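Local coordinates for protein glycogen synthase (Cyanobacterium sp. CLg1, PDB 6GNF) that belongs to the glycogen and starch synthase family of glycosyltransferases, built from two Rossmann-like domains, with adenosine-5'-diphosphate and a glycan bound in this model, at residues C265-T270 against G297-T302; A71-I76 against R90-Y95. One frame throughout, in Å; residues are numbered along the deposited sequence.

Contact 1 (C265-T270 against G297-T302); sequences CDQALT and GLTGIT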
loop_
_atom_site.group_PDB
_atom_site.type_symbol
_atom_site.label_atom_id
_atom_site.label_comp_id
_atom_site.label_asym_id
_atom_site.label_seq_id
_atom_site.Cartn_x
_atom_site.Cartn_y
_atom_site.Cartn_z
ATOM N N CYS A 265 18.911 -5.711 7.766
ATOM C CA CYS A 265 18.812 -6.078 6.358
ATOM C C CYS A 265 20.107 -5.732 5.643
ATOM O O CYS A 265 20.940 -4.997 6.169
ATOM C CB CYS A 265 17.631 -5.372 5.679
ATOM S SG CYS A 265 17.838 -3.581 5.504
ATOM N N ASP A 266 20.262 -6.248 4.434
ATOM C CA ASP A 266 21.404 -5.900 3.596
ATOM C C ASP A 266 21.158 -4.601 2.844
ATOM O O ASP A 266 22.095 -3.885 2.526
ATOM C CB ASP A 266 21.704 -7.032 2.613
ATOM C CG ASP A 266 22.164 -8.279 3.317
ATOM O OD1 ASP A 266 23.130 -8.151 4.098
ATOM O OD2 ASP A 266 21.547 -9.345 3.146
ATOM N N GLN A 267 19.898 -4.293 2.554
ATOM C CA GLN A 267 19.570 -3.017 1.935
ATOM C C GLN A 267 18.121 -2.632 2.164
ATOM O O GLN A 267 17.229 -3.489 2.134
ATOM C CB GLN A 267 19.859 -3.042 0.436
ATOM C CG GLN A 267 19.730 -1.672 -0.208
ATOM C CD GLN A 267 20.528 -1.526 -1.480
ATOM O OE1 GLN A 267 21.255 -2.438 -1.889
ATOM N NE2 GLN A 267 20.418 -0.364 -2.096
ATOM N N ALA A 268 17.903 -1.343 2.395
ATOM C CA ALA A 268 16.576 -0.814 2.657
ATOM C C ALA A 268 16.119 0.003 1.459
ATOM O O ALA A 268 16.856 0.843 0.963
ATOM C CB ALA A 268 16.602 0.043 3.907
ATOM N N LEU A 269 14.929 -0.312 0.954
ATOM C CA LEU A 269 14.336 0.387 -0.183
ATOM C C LEU A 269 12.950 0.883 0.174
ATOM O O LEU A 269 12.310 0.398 1.116
ATOM C CB LEU A 269 14.201 -0.552 -1.383
ATOM C CG LEU A 269 15.461 -1.198 -1.955
ATOM C CD1 LEU A 269 15.106 -2.177 -3.057
ATOM C CD2 LEU A 269 16.404 -0.135 -2.484
ATOM N N THR A 270 12.460 1.839 -0.609
ATOM C CA THR A 270 11.069 2.264 -0.484
ATOM C C THR A 270 10.464 2.621 -1.851
ATOM O O THR A 270 11.117 2.447 -2.886
ATOM C CB THR A 270 10.913 3.393 0.553
ATOM O OG1 THR A 270 9.520 3.579 0.844
ATOM C CG2 THR A 270 11.534 4.687 0.062
ATOM N N GLY A 297 20.863 3.949 5.201
ATOM C CA GLY A 297 20.705 4.310 3.800
ATOM C C GLY A 297 19.402 3.753 3.262
ATOM O O GLY A 297 19.077 2.586 3.478
ATOM N N LEU A 298 18.644 4.597 2.573
ATOM C CA LEU A 298 17.327 4.250 2.071
ATOM C C LEU A 298 17.160 4.835 0.673
ATOM O O LEU A 298 17.268 6.034 0.488
ATOM C CB LEU A 298 16.248 4.806 3.011
ATOM C CG LEU A 298 14.780 4.561 2.652
ATOM C CD1 LEU A 298 14.463 3.071 2.655
ATOM C CD2 LEU A 298 13.875 5.290 3.627
ATOM N N THR A 299 16.909 3.972 -0.311
ATOM C CA THR A 299 16.703 4.373 -1.705
ATOM C C THR A 299 15.252 4.133 -2.092
ATOM O O THR A 299 14.656 3.133 -1.688
ATOM C CB THR A 299 17.573 3.522 -2.653
ATOM O OG1 THR A 299 18.939 3.665 -2.290
ATOM C CG2 THR A 299 17.410 3.945 -4.098
ATOM N N GLY A 300 14.713 5.027 -2.920
ATOM C CA GLY A 300 13.345 4.937 -3.388
ATOM C C GLY A 300 13.261 4.580 -4.858
ATOM O O GLY A 300 14.056 5.050 -5.672
ATOM N N ILE A 301 12.282 3.740 -5.189
ATOM C CA ILE A 301 11.954 3.396 -6.568
ATOM C C ILE A 301 10.449 3.534 -6.729
ATOM O O ILE A 301 9.694 2.840 -6.064
ATOM C CB ILE A 301 12.360 1.949 -6.909
ATOM C CG1 ILE A 301 13.870 1.775 -6.754
ATOM C CG2 ILE A 301 11.935 1.599 -8.328
ATOM C CD1 ILE A 301 14.327 0.340 -6.878
ATOM N N THR A 302 10.025 4.427 -7.615
ATOM C CA THR A 302 8.608 4.704 -7.821
ATOM C C THR A 302 7.865 3.472 -8.322
ATOM O O THR A 302 8.262 2.881 -9.321
ATOM C CB THR A 302 8.434 5.850 -8.838
ATOM O OG1 THR A 302 9.077 7.024 -8.337
ATOM C CG2 THR A 302 6.966 6.169 -9.089
HETATM O O HOH W 1 19.011 1.435 -0.377
HETATM O O HOH W 2 20.281 0.266 2.845
#
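Two parallel strands at one edge of the large mixed sheet meet here: Thr270 and Ile301 stitch them together at their C-terminal ends. Thr270 N gives its hydrogen to Thr299 O at 2.8 Å, and Thr270 O in turn accepts from Ile301 N at 2.9 Å, nearly straight at 167° about the hydrogen. Toward the N-terminal ends the strands splay, their axes 35° apart, and only a weak bond of 3.4 Å runs from Thr299 N to Ala268 O. Water does the bridging in this wider part. Water 1 donates to Ala268 O at 2.6 Å, accepts from the amide of Gln267 through NE2, and is hydrogen-bonded to Thr299 OG1 as well; water 2 accepts from Ala268 N and donates to Gly297 O. Gly297 leaves helix 290-296 with a positive phi, a backbone shape that glycine takes readily. The chain between the strands is helical and carries no strand, making a beta-alpha-beta crossover at the edge of the N-terminal Rossmann-like domain. On the face shared by Ala268, Thr270 and Leu298, Leu298 lays CD1 against the backbone of the other strand, 3.6 Å from Leu269 C and 3.9 Å from Ala268 CB. With chi1 at -168° the Thr270 hydroxyl is turned away from its backbone N to Leu200 O in strand 195-200, to which it hydrogen-bonds, and its methyl CG2 is left to pack on Gly300 CA at 3.9 Å. The other face carries Leu269 and Thr299 side by side, pointing the same way, with Leu269 CD2 3.8 Å from Thr299 CB. Helix 273-281 packs on Thr270 and Leu298; Gln267 and Ile301 touch helix 526-540.

Contact 2 (A71-I76 against R90-Y95); sequences AWDTEI and RYFHSY. With SO4 (sulfate ion), chain G.
The indole of Trp72 has His93 O over one face, and the imidazole of His93 has Trp72 CH2 over one of its own; the two rings lie obliquely, centroids 4.4 Å apart and planes at 48°. Phe92 takes the backbone of Asp73 over one face in a CH-pi contact, Asp73 CA 3.9 Å from the ring centroid, with Ala71 O and Arg90 CZ at its edge. The Asp73 carboxylate stacks on that ring, 22° from parallel, and reaches Arg90 in a long salt bridge, OD2 to NH1 3.4 Å. Phe92 CE1 lies over one guanidinium face, and a sulfate ion meets the guanidinium edge, its O1 3.1 Å from Arg90 NH2. Trp72 and His93 form an antiparallel hydrogen-bonded pair, N to O 2.9 Å in each direction. Next along, Tyr91 O is gripped twice by Thr74, through N at 3.1 Å and through OG1 at 2.9 Å from above the carbonyl plane; a chi1 of 68°, which sets the hydroxyl between the backbone N and the carbonyl carbon, puts it there. That hydroxyl also accepts from Ile76 N in an ST turn, and Asp73 OD1 takes Glu75 N in an Asx turn. Beyond this hairpin, strand 99-105 pairs with 90-95, Asp105 and Asp100 binding Arg90 and His93, while helix 146-149 meets Ile76 and Tyr91.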
loop_
_atom_site.group_PDB
_atom_site.type_symbol
_atom_site.label_atom_id
_atom_site.label_comp_id
_atom_site.label_asym_id
_atom_site.label_seq_id
_atom_site.Cartn_x
_atom_site.Cartn_y
_atom_site.Cartn_z
ATOM N N ALA A 71 -4.943 -23.178 -5.326
ATOM C CA ALA A 71 -3.785 -23.541 -4.523
ATOM C C ALA A 71 -3.907 -24.952 -3.974
ATOM O O ALA A 71 -4.856 -25.259 -3.273
ATOM C CB ALA A 71 -3.629 -22.568 -3.368
ATOM N N TRP A 72 -2.892 -25.775 -4.201
ATOM C CA TRP A 72 -2.912 -27.161 -3.743
ATOM C C TRP A 72 -2.033 -27.344 -2.502
ATOM O O TRP A 72 -1.044 -26.653 -2.289
ATOM C CB TRP A 72 -2.474 -28.117 -4.870
ATOM C CG TRP A 72 -1.000 -28.007 -5.277
ATOM C CD1 TRP A 72 0.071 -28.650 -4.695
ATOM C CD2 TRP A 72 -0.456 -27.214 -6.351
ATOM N NE1 TRP A 72 1.239 -28.297 -5.341
ATOM C CE2 TRP A 72 0.944 -27.422 -6.357
ATOM C CE3 TRP A 72 -1.016 -26.354 -7.306
ATOM C CZ2 TRP A 72 1.788 -26.797 -7.280
ATOM C CZ3 TRP A 72 -0.171 -25.726 -8.221
ATOM C CH2 TRP A 72 1.215 -25.953 -8.201
ATOM N N ASP A 73 -2.380 -28.328 -1.686
ATOM C CA ASP A 73 -1.590 -28.684 -0.514
ATOM C C ASP A 73 -0.316 -29.402 -0.968
ATOM O O ASP A 73 -0.386 -30.433 -1.603
ATOM C CB ASP A 73 -2.417 -29.595 0.407
ATOM C CG ASP A 73 -1.712 -29.918 1.731
ATOM O OD1 ASP A 73 -0.520 -29.619 1.891
ATOM O OD2 ASP A 73 -2.336 -30.504 2.646
ATOM N N THR A 74 0.841 -28.881 -0.587
ATOM C CA THR A 74 2.115 -29.481 -0.975
ATOM C C THR A 74 2.461 -30.696 -0.124
ATOM O O THR A 74 3.377 -31.443 -0.447
ATOM C CB THR A 74 3.274 -28.505 -0.809
ATOM O OG1 THR A 74 3.475 -28.261 0.585
ATOM C CG2 THR A 74 3.018 -27.196 -1.582
ATOM N N GLU A 75 1.739 -30.889 0.981
ATOM C CA GLU A 75 1.988 -31.956 1.959
ATOM C C GLU A 75 3.237 -31.720 2.805
ATOM O O GLU A 75 3.610 -32.541 3.638
ATOM C CB GLU A 75 2.038 -33.335 1.303
ATOM C CG GLU A 75 0.733 -33.689 0.607
ATOM C CD GLU A 75 -0.351 -34.155 1.583
ATOM O OE1 GLU A 75 -1.509 -34.296 1.134
ATOM O OE2 GLU A 75 -0.055 -34.386 2.789
ATOM N N ILE A 76 3.862 -30.569 2.638
ATOM C CA ILE A 76 5.004 -30.201 3.448
ATOM C C ILE A 76 4.505 -29.626 4.768
ATOM O O ILE A 76 3.564 -28.836 4.791
ATOM C CB ILE A 76 5.860 -29.138 2.735
ATOM C CG1 ILE A 76 6.372 -29.679 1.399
ATOM C CG2 ILE A 76 7.022 -28.709 3.615
ATOM C CD1 ILE A 76 6.846 -28.613 0.437
ATOM N N ARG A 90 1.458 -25.769 7.375
ATOM C CA ARG A 90 1.434 -26.457 6.091
ATOM C C ARG A 90 1.622 -25.395 5.019
ATOM O O ARG A 90 1.380 -24.219 5.272
ATOM C CB ARG A 90 0.110 -27.173 5.872
ATOM C CG ARG A 90 -0.180 -28.296 6.854
ATOM C CD ARG A 90 -1.481 -29.007 6.512
ATOM N NE ARG A 90 -2.623 -28.094 6.529
ATOM C CZ ARG A 90 -3.825 -28.352 6.001
ATOM N NH1 ARG A 90 -4.076 -29.510 5.402
ATOM N NH2 ARG A 90 -4.790 -27.438 6.072
ATOM N N TYR A 91 2.119 -25.797 3.855
ATOM C CA TYR A 91 2.300 -24.884 2.737
ATOM C C TYR A 91 1.384 -25.289 1.597
ATOM O O TYR A 91 1.303 -26.460 1.211
ATOM C CB TYR A 91 3.748 -24.887 2.252
ATOM C CG TYR A 91 4.756 -24.397 3.265
ATOM C CD1 TYR A 91 4.922 -23.037 3.517
ATOM C CD2 TYR A 91 5.579 -25.291 3.944
ATOM C CE1 TYR A 91 5.860 -22.581 4.436
ATOM C CE2 TYR A 91 6.514 -24.850 4.876
ATOM C CZ TYR A 91 6.657 -23.494 5.121
ATOM O OH TYR A 91 7.606 -23.059 6.048
ATOM N N PHE A 92 0.617 -24.322 1.106
ATOM C CA PHE A 92 -0.168 -24.490 -0.101
ATOM C C PHE A 92 0.530 -23.696 -1.192
ATOM O O PHE A 92 1.309 -22.791 -0.898
ATOM C CB PHE A 92 -1.599 -24.005 0.108
ATOM C CG PHE A 92 -2.449 -24.954 0.903
ATOM C CD1 PHE A 92 -2.187 -25.177 2.245
ATOM C CD2 PHE A 92 -3.503 -25.620 0.315
ATOM C CE1 PHE A 92 -2.963 -26.047 2.987
ATOM C CE2 PHE A 92 -4.291 -26.491 1.044
ATOM C CZ PHE A 92 -4.017 -26.709 2.384
ATOM N N HIS A 93 0.226 -24.021 -2.440
ATOM C CA HIS A 93 0.998 -23.534 -3.574
ATOM C C HIS A 93 0.094 -23.295 -4.768
ATOM O O HIS A 93 -0.692 -24.158 -5.115
ATOM C CB HIS A 93 2.082 -24.567 -3.906
ATOM C CG HIS A 93 2.980 -24.179 -5.039
ATOM N ND1 HIS A 93 3.814 -25.077 -5.659
ATOM C CD2 HIS A 93 3.174 -22.995 -5.669
ATOM C CE1 HIS A 93 4.479 -24.468 -6.627
ATOM N NE2 HIS A 93 4.108 -23.205 -6.653
ATOM N N SER A 94 0.160 -22.096 -5.336
ATOM C CA SER A 94 -0.448 -21.825 -6.636
ATOM C C SER A 94 0.579 -21.215 -7.576
ATOM O O SER A 94 1.614 -20.724 -7.126
ATOM C CB SER A 94 -1.708 -20.954 -6.520
ATOM O OG SER A 94 -1.485 -19.746 -5.826
ATOM N N TYR A 95 0.322 -21.338 -8.876
ATOM C CA TYR A 95 1.269 -20.912 -9.896
ATOM C C TYR A 95 0.542 -20.140 -10.965
ATOM O O TYR A 95 -0.457 -20.594 -11.498
ATOM C CB TYR A 95 2.048 -22.120 -10.438
ATOM C CG TYR A 95 3.109 -21.752 -11.448
ATOM C CD1 TYR A 95 2.779 -21.541 -12.774
ATOM C CD2 TYR A 95 4.436 -21.568 -11.068
ATOM C CE1 TYR A 95 3.741 -21.179 -13.701
ATOM C CE2 TYR A 95 5.403 -21.227 -11.994
ATOM C CZ TYR A 95 5.053 -21.070 -13.312
ATOM O OH TYR A 95 5.971 -20.674 -14.257
HETATM S S SO4 G . -8.138 -27.459 4.035
HETATM O O1 SO4 G . -7.170 -28.498 4.471
HETATM O O2 SO4 G . -8.013 -26.216 4.837
HETATM O O3 SO4 G . -9.502 -28.000 4.223
HETATM O O4 SO4 G . -7.922 -27.147 2.603
#

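Both contacts belong to one mixed sheet and include its two outermost strands, 298-300 in contact 1 and 72-82 in contact 2; their centres are 31 Å apart and they do not touch. Both are partly buried. Contact 1 is nearer the middle of the molecule, has no exposed residue among those that touch, and has a bound AC1 unit about 8 Å from the side chain of Thr270. Contact 2 lies farther out, with two exposed residues taking part. Their chemistry differs accordingly: parallel main-chain bonds, aliphatic and threonine side chains and bridging waters in 265-270 with 297-302, against rings, charges and a sulfate ion, probably from the crystallisation liquor, on the antiparallel hairpin of 71-76 with 90-95.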